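Local coordinates for protein putative surface-anchored fimbrial subunit (Corynebacterium diphtheriae, PDB 3HR6) that forms the shaft of surface pili as the major pilin SpaA, a chain of tandem Ig-like modules thought to serve in cell adhesion, at residues N318-A322 against G357-K361; D323-T327 against A398-Y403. All coordinates share one frame; numbering follows the deposited sequence.

Interaction 1: residues N318-A322 against G357-K361; sequences NTPGA and GQDGK
A loop-to-loop contact, made by one backbone hydrogen bond and a proline set against a tight turn, joins Thr319-Ala322 to Gly357-Gly360 at the C-terminal end of the elongated pilin. The bond runs from Gly321 N to Gln358 O over 2.9 Å; the donor lies in the carbonyl plane, on a lone pair, and the N-H points at the oxygen with an angle of 150°. Gln358 O belongs to a type I beta turn from Gly357 to Gly360, closed by its own bond from Gly360 N to Gly357 O. Pro320 lays the CG-CD side of its ring on this turn: CG is 3.6 Å from Gly360 CA, and CD is 3.5 Å from Gln358 O. The backbone of Gly360 lets Pro320 CD come to 3.6 Å from Gly360 N. Next to the proline, the methyl CG2 of Thr319 approaches the same carbonyl, Gln358 O, at 3.4 Å. On the far side of the bond Gln358 stretches along the backbone of Gly321 and Ala322. Its chain is extended beyond CG (chi2 -171°), which carries the amide past Gly321 and brings CD to 3.6 Å from Ala322 CA. At the exit of the turn, Asp359 OD1 accepts from Lys361 N at 2.9 Å, an Asx turn whose donor stands above the carboxylate plane. The contact lies beside strand 302-315: Pro320 also packs on Phe315, Gly360 pairs through its backbone with Lys313, and strand 361-375 starts directly after the turn.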
loop_
_atom_site.group_PDB
_atom_site.type_symbol
_atom_site.label_atom_id
_atom_site.label_comp_id
_atom_site.label_asym_id
_atom_site.label_seq_id
_atom_site.Cartn_x
_atom_site.Cartn_y
_atom_site.Cartn_z
ATOM N N ASN A 318 43.549 -8.604 23.484
ATOM C CA ASN A 318 42.755 -8.470 24.695
ATOM C C ASN A 318 41.547 -7.577 24.526
ATOM O O ASN A 318 41.520 -6.671 23.700
ATOM C CB ASN A 318 43.611 -7.940 25.838
ATOM C CG ASN A 318 44.535 -8.985 26.408
ATOM O OD1 ASN A 318 45.742 -8.890 26.257
ATOM N ND2 ASN A 318 43.977 -9.979 27.058
ATOM N N THR A 319 40.534 -7.858 25.329
ATOM C CA THR A 319 39.401 -6.974 25.490
ATOM C C THR A 319 39.903 -5.574 25.795
ATOM O O THR A 319 40.815 -5.402 26.578
ATOM C CB THR A 319 38.453 -7.454 26.637
ATOM O OG1 THR A 319 38.100 -8.821 26.421
ATOM C CG2 THR A 319 37.206 -6.650 26.655
ATOM N N PRO A 320 39.319 -4.551 25.151
ATOM C CA PRO A 320 39.986 -3.252 25.331
ATOM C C PRO A 320 39.969 -2.725 26.747
ATOM O O PRO A 320 40.973 -2.222 27.223
ATOM C CB PRO A 320 39.223 -2.321 24.406
ATOM C CG PRO A 320 38.699 -3.242 23.320
ATOM C CD PRO A 320 38.361 -4.523 24.035
ATOM N N GLY A 321 38.837 -2.868 27.425
ATOM C CA GLY A 321 38.696 -2.354 28.763
ATOM C C GLY A 321 38.625 -0.846 28.837
ATOM O O GLY A 321 38.423 -0.160 27.821
ATOM N N ALA A 322 38.887 -0.348 30.039
ATOM C CA ALA A 322 38.595 1.027 30.389
ATOM C C ALA A 322 39.544 2.057 29.791
ATOM O O ALA A 322 39.142 3.187 29.583
ATOM C CB ALA A 322 38.524 1.164 31.930
ATOM N N GLY A 357 33.612 0.426 22.477
ATOM C CA GLY A 357 33.364 0.424 23.893
ATOM C C GLY A 357 34.354 -0.434 24.665
ATOM O O GLY A 357 35.270 -1.008 24.092
ATOM N N GLN A 358 34.209 -0.482 25.975
ATOM C CA GLN A 358 35.131 -1.264 26.778
ATOM C C GLN A 358 35.151 -2.736 26.369
ATOM O O GLN A 358 36.174 -3.410 26.513
ATOM C CB GLN A 358 34.808 -1.106 28.247
ATOM C CG GLN A 358 35.104 0.309 28.731
ATOM C CD GLN A 358 35.018 0.473 30.221
ATOM O OE1 GLN A 358 35.147 -0.490 30.989
ATOM N NE2 GLN A 358 34.834 1.711 30.652
ATOM N N ASP A 359 34.015 -3.236 25.891
ATOM C CA ASP A 359 33.923 -4.628 25.446
ATOM C C ASP A 359 34.423 -4.816 24.013
ATOM O O ASP A 359 34.365 -5.922 23.459
ATOM C CB ASP A 359 32.481 -5.135 25.548
ATOM C CG ASP A 359 31.489 -4.354 24.697
ATOM O OD1 ASP A 359 31.799 -3.354 23.968
ATOM O OD2 ASP A 359 30.307 -4.753 24.727
ATOM N N GLY A 360 34.923 -3.746 23.418
ATOM C CA GLY A 360 35.391 -3.788 22.051
ATOM C C GLY A 360 34.354 -3.589 20.968
ATOM O O GLY A 360 34.707 -3.524 19.809
ATOM N N LYS A 361 33.081 -3.474 21.315
ATOM C CA LYS A 361 32.054 -3.395 20.286
ATOM C C LYS A 361 31.780 -1.976 19.823
ATOM O O LYS A 361 31.749 -1.030 20.617
ATOM C CB LYS A 361 30.741 -4.032 20.748
ATOM C CG LYS A 361 30.857 -5.480 21.182
ATOM C CD LYS A 361 30.799 -6.443 19.999
ATOM C CE LYS A 361 31.024 -7.888 20.421
ATOM N NZ LYS A 361 30.048 -8.421 21.407
#

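Interaction 2: residues D323-T327 against A398-Y403; sequences DRTAT and ATASGY
Thr327 and Ala398 form an antiparallel hydrogen-bonded pair, from which the two backbones run on side by side as far as Arg324 and Ala400. Thr327 N gives a nearly straight bond to Ala398 O at 3.0 Å, from well above the carbonyl plane; the return bond, Ala398 N to Thr327 O, is weak at 3.5 Å. One residue further the pairing gives way to CA-H...O contacts: Ala326 CA lies 3.3 Å from Ala398 O, and Thr399 CA lies close to Thr325 O. Beyond this, a type II beta turn from Ala400 to Tyr403 folds the second segment back, and water 1 spans the widening gap by donating to Asp323 O and accepting from Ser401 N. On the side chains, CB of Thr327 and CB of Ala398 meet at 4.0 Å, while Ala400 sets its methyl against CB and CG of Arg324. Arg324 CD comes 4.1 Å from Tyr403 OH, and the bend at chi3 (-70°) then turns the guanidinium so that NH1 lies 3.4 Å from Tyr403 OH. The two side chains cross obliquely, guanidinium and ring planes 75° apart. Water 2 lies in both planes, at the edge of each group, and accepts from Arg324 NH1 at 2.9 Å. The other nitrogens of the group turn to backbone oxygens, NE bonding to Pro320 O and NH2 probably to Thr319 O, so several bonds fix its rotation. Tyr403 also meets the ring of Phe315 edge-to-face. The central strands 327-333 and 391-398 of a four-stranded antiparallel sheet part here into loops, at one end of a beta-sandwich consistent with the Ig-like modules of the SpaA shaft.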
loop_
_atom_site.group_PDB
_atom_site.type_symbol
_atom_site.label_atom_id
_atom_site.label_comp_id
_atom_site.label_asym_id
_atom_site.label_seq_id
_atom_site.Cartn_x
_atom_site.Cartn_y
_atom_site.Cartn_z
ATOM N N ASP A 323 40.783 1.701 29.476
ATOM C CA ASP A 323 41.691 2.749 28.975
ATOM C C ASP A 323 42.100 2.632 27.506
ATOM O O ASP A 323 43.107 3.230 27.100
ATOM C CB ASP A 323 42.900 2.913 29.899
ATOM C CG ASP A 323 43.915 1.759 29.801
ATOM O OD1 ASP A 323 43.583 0.680 29.273
ATOM O OD2 ASP A 323 45.066 1.926 30.275
ATOM N N ARG A 324 41.312 1.905 26.703
ATOM C CA ARG A 324 41.645 1.708 25.291
ATOM C C ARG A 324 40.410 1.789 24.434
ATOM O O ARG A 324 39.461 1.028 24.632
ATOM C CB ARG A 324 42.332 0.367 25.079
ATOM C CG ARG A 324 43.628 0.224 25.837
ATOM C CD ARG A 324 44.341 -1.079 25.568
ATOM N NE ARG A 324 43.638 -2.231 26.142
ATOM C CZ ARG A 324 44.191 -3.413 26.441
ATOM N NH1 ARG A 324 45.472 -3.652 26.232
ATOM N NH2 ARG A 324 43.445 -4.386 26.931
ATOM N N THR A 325 40.410 2.731 23.487
ATOM C CA THR A 325 39.332 2.812 22.531
ATOM C C THR A 325 39.864 3.244 21.170
ATOM O O THR A 325 40.937 3.851 21.060
ATOM C CB THR A 325 38.181 3.718 23.032
ATOM O OG1 THR A 325 37.093 3.650 22.115
ATOM C CG2 THR A 325 38.615 5.162 23.172
ATOM N N ALA A 326 39.139 2.857 20.126
ATOM C CA ALA A 326 39.460 3.254 18.779
ATOM C C ALA A 326 38.210 3.867 18.165
ATOM O O ALA A 326 37.084 3.598 18.619
ATOM C CB ALA A 326 39.949 2.069 17.948
ATOM N N THR A 327 38.420 4.679 17.132
ATOM C CA THR A 327 37.372 5.383 16.424
ATOM C C THR A 327 37.478 5.035 14.933
ATOM O O THR A 327 38.577 4.951 14.377
ATOM C CB THR A 327 37.488 6.913 16.646
ATOM O OG1 THR A 327 37.436 7.219 18.058
ATOM C CG2 THR A 327 36.405 7.702 15.842
ATOM N N ALA A 398 41.322 6.993 15.050
ATOM C CA ALA A 398 41.999 7.117 16.322
ATOM C C ALA A 398 42.117 5.738 16.944
ATOM O O ALA A 398 41.341 4.819 16.628
ATOM C CB ALA A 398 41.264 8.091 17.233
ATOM N N THR A 399 43.134 5.592 17.776
ATOM C CA THR A 399 43.333 4.368 18.509
ATOM C C THR A 399 43.845 4.670 19.917
ATOM O O THR A 399 43.789 5.806 20.364
ATOM C CB THR A 399 44.259 3.469 17.708
ATOM O OG1 THR A 399 44.263 2.150 18.268
ATOM C CG2 THR A 399 45.679 4.073 17.656
ATOM N N ALA A 400 44.282 3.642 20.630
ATOM C CA ALA A 400 44.692 3.795 22.014
ATOM C C ALA A 400 46.131 4.301 22.084
ATOM O O ALA A 400 46.862 4.212 21.104
ATOM C CB ALA A 400 44.547 2.481 22.737
ATOM N N SER A 401 46.518 4.823 23.249
ATOM C CA SER A 401 47.908 5.265 23.515
ATOM C C SER A 401 48.912 4.179 23.173
ATOM O O SER A 401 48.841 3.076 23.723
ATOM C CB SER A 401 48.092 5.606 24.998
ATOM O OG SER A 401 47.629 6.915 25.252
ATOM N N GLY A 402 49.880 4.500 22.316
ATOM C CA GLY A 402 50.962 3.569 22.024
ATOM C C GLY A 402 50.681 2.471 21.015
ATOM O O GLY A 402 51.533 1.603 20.786
ATOM N N TYR A 403 49.496 2.524 20.396
ATOM C CA TYR A 403 49.103 1.620 19.327
ATOM C C TYR A 403 49.272 2.311 17.976
ATOM O O TYR A 403 49.263 3.541 17.906
ATOM C CB TYR A 403 47.638 1.158 19.514
ATOM C CG TYR A 403 47.561 0.111 20.597
ATOM C CD1 TYR A 403 47.639 -1.234 20.283
ATOM C CD2 TYR A 403 47.502 0.471 21.916
ATOM C CE1 TYR A 403 47.643 -2.213 21.286
ATOM C CE2 TYR A 403 47.494 -0.492 22.925
ATOM C CZ TYR A 403 47.572 -1.830 22.600
ATOM O OH TYR A 403 47.548 -2.779 23.620
HETATM O O HOH W 1 44.465 5.513 25.243
HETATM O O HOH W 2 48.005 -2.229 25.939
#

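How the interactions relate
Interactions 1 and 2 have centres 10 Å apart and share the loop between strands 302-315 and 327-333, whose first half meets 357-361 and whose second half meets 398-403. Arg324 of interaction 2 reaches back into interaction 1: its NH2 lies 2.8 Å from Thr319 O, a probable hydrogen bond, and 3.7 Å from Asn318 CB. Phe315 lies behind both, touching Pro320 in one and Arg324, Ala400 and Tyr403 in the other. Thr356, just before the turn of interaction 1, bonds to Thr325 and Ala326 of interaction 2. Along the chain the segments alternate. Both contacts lie away from the calcium site and the Cys333-Cys393 disulfide.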